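PDB 4W88: xyloglucan-specific endo-beta-1,4-glucanase from Uncultured bacterium, which hydrolyses internal beta-1,4-glucosidic bonds in the backbone of xyloglucan, as a family 5 glycoside hydrolase built on a TIM barrel. Local coordinates for residues A[305-310]-A[325-330]. The protein carries 1 engineered substitution. Residues are numbered along the deposited sequence; the frame is centred on the assembly and turned at random.
Sequences DNNIYH and KWYNDD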
loop_
_atom_site.group_PDB
_atom_site.type_symbol
_atom_site.label_atom_id
_atom_site.label_comp_id
_atom_site.label_asym_id
_atom_site.label_seq_id
_atom_site.Cartn_x
_atom_site.Cartn_y
_atom_site.Cartn_z
ATOM N N ASP A 305 -9.534 0.028 -2.504
ATOM C CA ASP A 305 -10.699 0.251 -3.300
ATOM C C ASP A 305 -10.451 -0.136 -4.748
ATOM O O ASP A 305 -9.787 0.574 -5.511
ATOM C CB ASP A 305 -11.190 1.700 -3.168
ATOM C CG ASP A 305 -12.520 1.948 -3.875
ATOM O OD1 ASP A 305 -12.912 1.137 -4.790
ATOM O OD2 ASP A 305 -13.199 2.968 -3.503
ATOM N N ASN A 306 -11.072 -1.276 -5.120
ATOM C CA ASN A 306 -10.939 -1.804 -6.475
ATOM C C ASN A 306 -12.069 -1.525 -7.456
ATOM O O ASN A 306 -12.085 -2.084 -8.585
ATOM C CB ASN A 306 -10.604 -3.315 -6.430
ATOM C CG ASN A 306 -11.673 -4.124 -5.739
ATOM O OD1 ASN A 306 -12.743 -3.578 -5.460
ATOM N ND2 ASN A 306 -11.442 -5.405 -5.574
ATOM N N ASN A 307 -13.037 -0.735 -7.013
ATOM C CA ASN A 307 -14.260 -0.416 -7.795
ATOM C C ASN A 307 -15.119 -1.623 -8.084
ATOM O O ASN A 307 -15.893 -1.578 -9.031
ATOM C CB ASN A 307 -13.869 0.308 -9.068
ATOM C CG ASN A 307 -15.005 1.056 -9.723
ATOM O OD1 ASN A 307 -15.950 1.468 -9.060
ATOM N ND2 ASN A 307 -14.921 1.232 -11.019
ATOM N N ILE A 308 -15.047 -2.659 -7.228
ATOM C CA ILE A 308 -15.916 -3.826 -7.386
ATOM C C ILE A 308 -16.907 -3.815 -6.244
ATOM O O ILE A 308 -16.508 -3.888 -5.100
ATOM C CB ILE A 308 -15.137 -5.149 -7.414
ATOM C CG1 ILE A 308 -14.179 -5.165 -8.619
ATOM C CG2 ILE A 308 -16.115 -6.320 -7.498
ATOM C CD1 ILE A 308 -13.319 -6.414 -8.653
ATOM N N TYR A 309 -18.210 -3.762 -6.556
ATOM C CA TYR A 309 -19.244 -3.725 -5.530
ATOM C C TYR A 309 -20.477 -4.530 -5.957
ATOM O O TYR A 309 -20.926 -5.374 -5.220
ATOM C CB TYR A 309 -19.663 -2.280 -5.228
ATOM C CG TYR A 309 -20.586 -2.102 -4.041
ATOM C CD1 TYR A 309 -20.065 -2.016 -2.770
ATOM C CD2 TYR A 309 -21.939 -2.001 -4.189
ATOM C CE1 TYR A 309 -20.872 -1.832 -1.684
ATOM C CE2 TYR A 309 -22.771 -1.812 -3.099
ATOM C CZ TYR A 309 -22.234 -1.732 -1.835
ATOM O OH TYR A 309 -22.951 -1.516 -0.668
ATOM N N HIS A 310 -21.045 -4.239 -7.115
ATOM C CA HIS A 310 -22.238 -4.919 -7.512
ATOM C C HIS A 310 -21.931 -6.186 -8.290
ATOM O O HIS A 310 -22.703 -7.101 -8.293
ATOM C CB HIS A 310 -23.127 -4.006 -8.368
ATOM C CG HIS A 310 -23.640 -2.778 -7.679
ATOM N ND1 HIS A 310 -24.546 -2.821 -6.635
ATOM C CD2 HIS A 310 -23.439 -1.466 -7.951
ATOM C CE1 HIS A 310 -24.835 -1.585 -6.260
ATOM N NE2 HIS A 310 -24.173 -0.745 -7.040
ATOM N N LYS A 325 -20.080 8.744 -7.440
ATOM C CA LYS A 325 -20.923 8.579 -6.259
ATOM C C LYS A 325 -20.393 7.362 -5.500
ATOM O O LYS A 325 -19.811 6.487 -6.077
ATOM C CB LYS A 325 -22.413 8.345 -6.671
ATOM C CG LYS A 325 -23.106 9.444 -7.476
ATOM C CD LYS A 325 -22.952 10.855 -6.871
ATOM C CE LYS A 325 -23.330 11.985 -7.821
ATOM N NZ LYS A 325 -24.761 11.897 -8.090
ATOM N N TRP A 326 -20.608 7.355 -4.174
ATOM C CA TRP A 326 -20.122 6.309 -3.346
ATOM C C TRP A 326 -21.107 5.144 -3.332
ATOM O O TRP A 326 -22.345 5.354 -3.228
ATOM C CB TRP A 326 -19.771 6.849 -1.951
ATOM C CG TRP A 326 -18.709 7.882 -2.022
ATOM C CD1 TRP A 326 -18.892 9.217 -2.221
ATOM C CD2 TRP A 326 -17.292 7.671 -1.944
ATOM N NE1 TRP A 326 -17.666 9.873 -2.249
ATOM C CE2 TRP A 326 -16.668 8.928 -2.144
ATOM C CE3 TRP A 326 -16.463 6.537 -1.772
ATOM C CZ2 TRP A 326 -15.254 9.077 -2.113
ATOM C CZ3 TRP A 326 -15.088 6.699 -1.730
ATOM C CH2 TRP A 326 -14.491 7.934 -1.942
ATOM N N TYR A 327 -20.586 3.923 -3.435
ATOM C CA TYR A 327 -21.467 2.735 -3.396
ATOM C C TYR A 327 -22.250 2.563 -2.088
ATOM O O TYR A 327 -23.359 2.018 -2.066
ATOM C CB TYR A 327 -20.672 1.466 -3.573
ATOM C CG TYR A 327 -20.094 1.227 -4.951
ATOM C CD1 TYR A 327 -20.931 0.957 -6.035
ATOM C CD2 TYR A 327 -18.693 1.282 -5.178
ATOM C CE1 TYR A 327 -20.396 0.768 -7.304
ATOM C CE2 TYR A 327 -18.165 1.046 -6.454
ATOM C CZ TYR A 327 -19.013 0.815 -7.483
ATOM O OH TYR A 327 -18.535 0.581 -8.726
ATOM N N ASN A 328 -21.624 2.965 -0.984
ATOM C CA ASN A 328 -22.179 2.720 0.345
ATOM C C ASN A 328 -21.804 3.851 1.280
ATOM O O ASN A 328 -20.705 3.868 1.797
ATOM C CB ASN A 328 -21.736 1.343 0.859
ATOM C CG ASN A 328 -22.466 0.944 2.098
ATOM O OD1 ASN A 328 -22.678 1.742 3.015
ATOM N ND2 ASN A 328 -22.906 -0.296 2.126
ATOM N N ASP A 329 -22.675 4.846 1.422
ATOM C CA ASP A 329 -22.256 6.050 2.130
ATOM C C ASP A 329 -22.103 5.800 3.631
ATOM O O ASP A 329 -21.335 6.490 4.300
ATOM C CB ASP A 329 -23.259 7.192 1.932
ATOM C CG ASP A 329 -23.060 7.925 0.642
ATOM O OD1 ASP A 329 -21.930 8.266 0.285
ATOM O OD2 ASP A 329 -24.072 8.106 -0.016
ATOM N N ASP A 330 -22.794 4.792 4.176
ATOM C CA ASP A 330 -22.623 4.482 5.617
ATOM C C ASP A 330 -21.224 3.923 5.948
ATOM O O ASP A 330 -20.591 4.293 6.949
ATOM C CB ASP A 330 -23.683 3.488 6.070
ATOM C CG ASP A 330 -25.071 4.095 6.201
ATOM O OD1 ASP A 330 -25.255 5.308 6.102
ATOM O OD2 ASP A 330 -25.982 3.343 6.483
HETATM O O HOH W 1 -19.833 -2.086 -9.159
#
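Tyr309 and Tyr327 lie with ring planes only 10° apart, yet slid so far that each ring centre lies over the other's CB, and the rings overlap only around their CG atoms. Tyr309 CB stands 3.5 Å from the Tyr327 ring centroid, and Tyr327 CB 3.5 Å from the Tyr309 centroid, both nearly on the ring normal: a reciprocal pair of CH-pi contacts. His310 completes the aromatic cluster: the edge of Tyr327 (CD1, 3.8 Å from His310 NE2) points toward the imidazole face, planes at 80°. Tyr309 CD2 sits over one imidazole face, while His310 CG lies at the edge of the Tyr309 ring. Phe276 also stacks on Tyr309. Because the two tyrosines, Tyr309 with CG anti to the backbone N (chi1 -172°), run past each other in opposite directions, their hydroxyls end up at opposite ends. Tyr327 OH donates to Asn307 OD1 at 2.8 Å, from above the carbonyl plane, and accepts from a water that takes the His310 N-H. At the other end Asn328 ND2 donates to Tyr309 OH, 3.0 Å away and close to the amide plane. Asn328 OD1 meanwhile caps helix 329-336 through Ile331 N. An alanine at Tyr309 would probably loosen this join, losing the ring beneath Tyr327 CB and an acceptor of Asn328 ND2, which also bonds Thr280. Apolar CH-pi stacking thus holds the middle, while a hydrogen bond at each end fixes the rings.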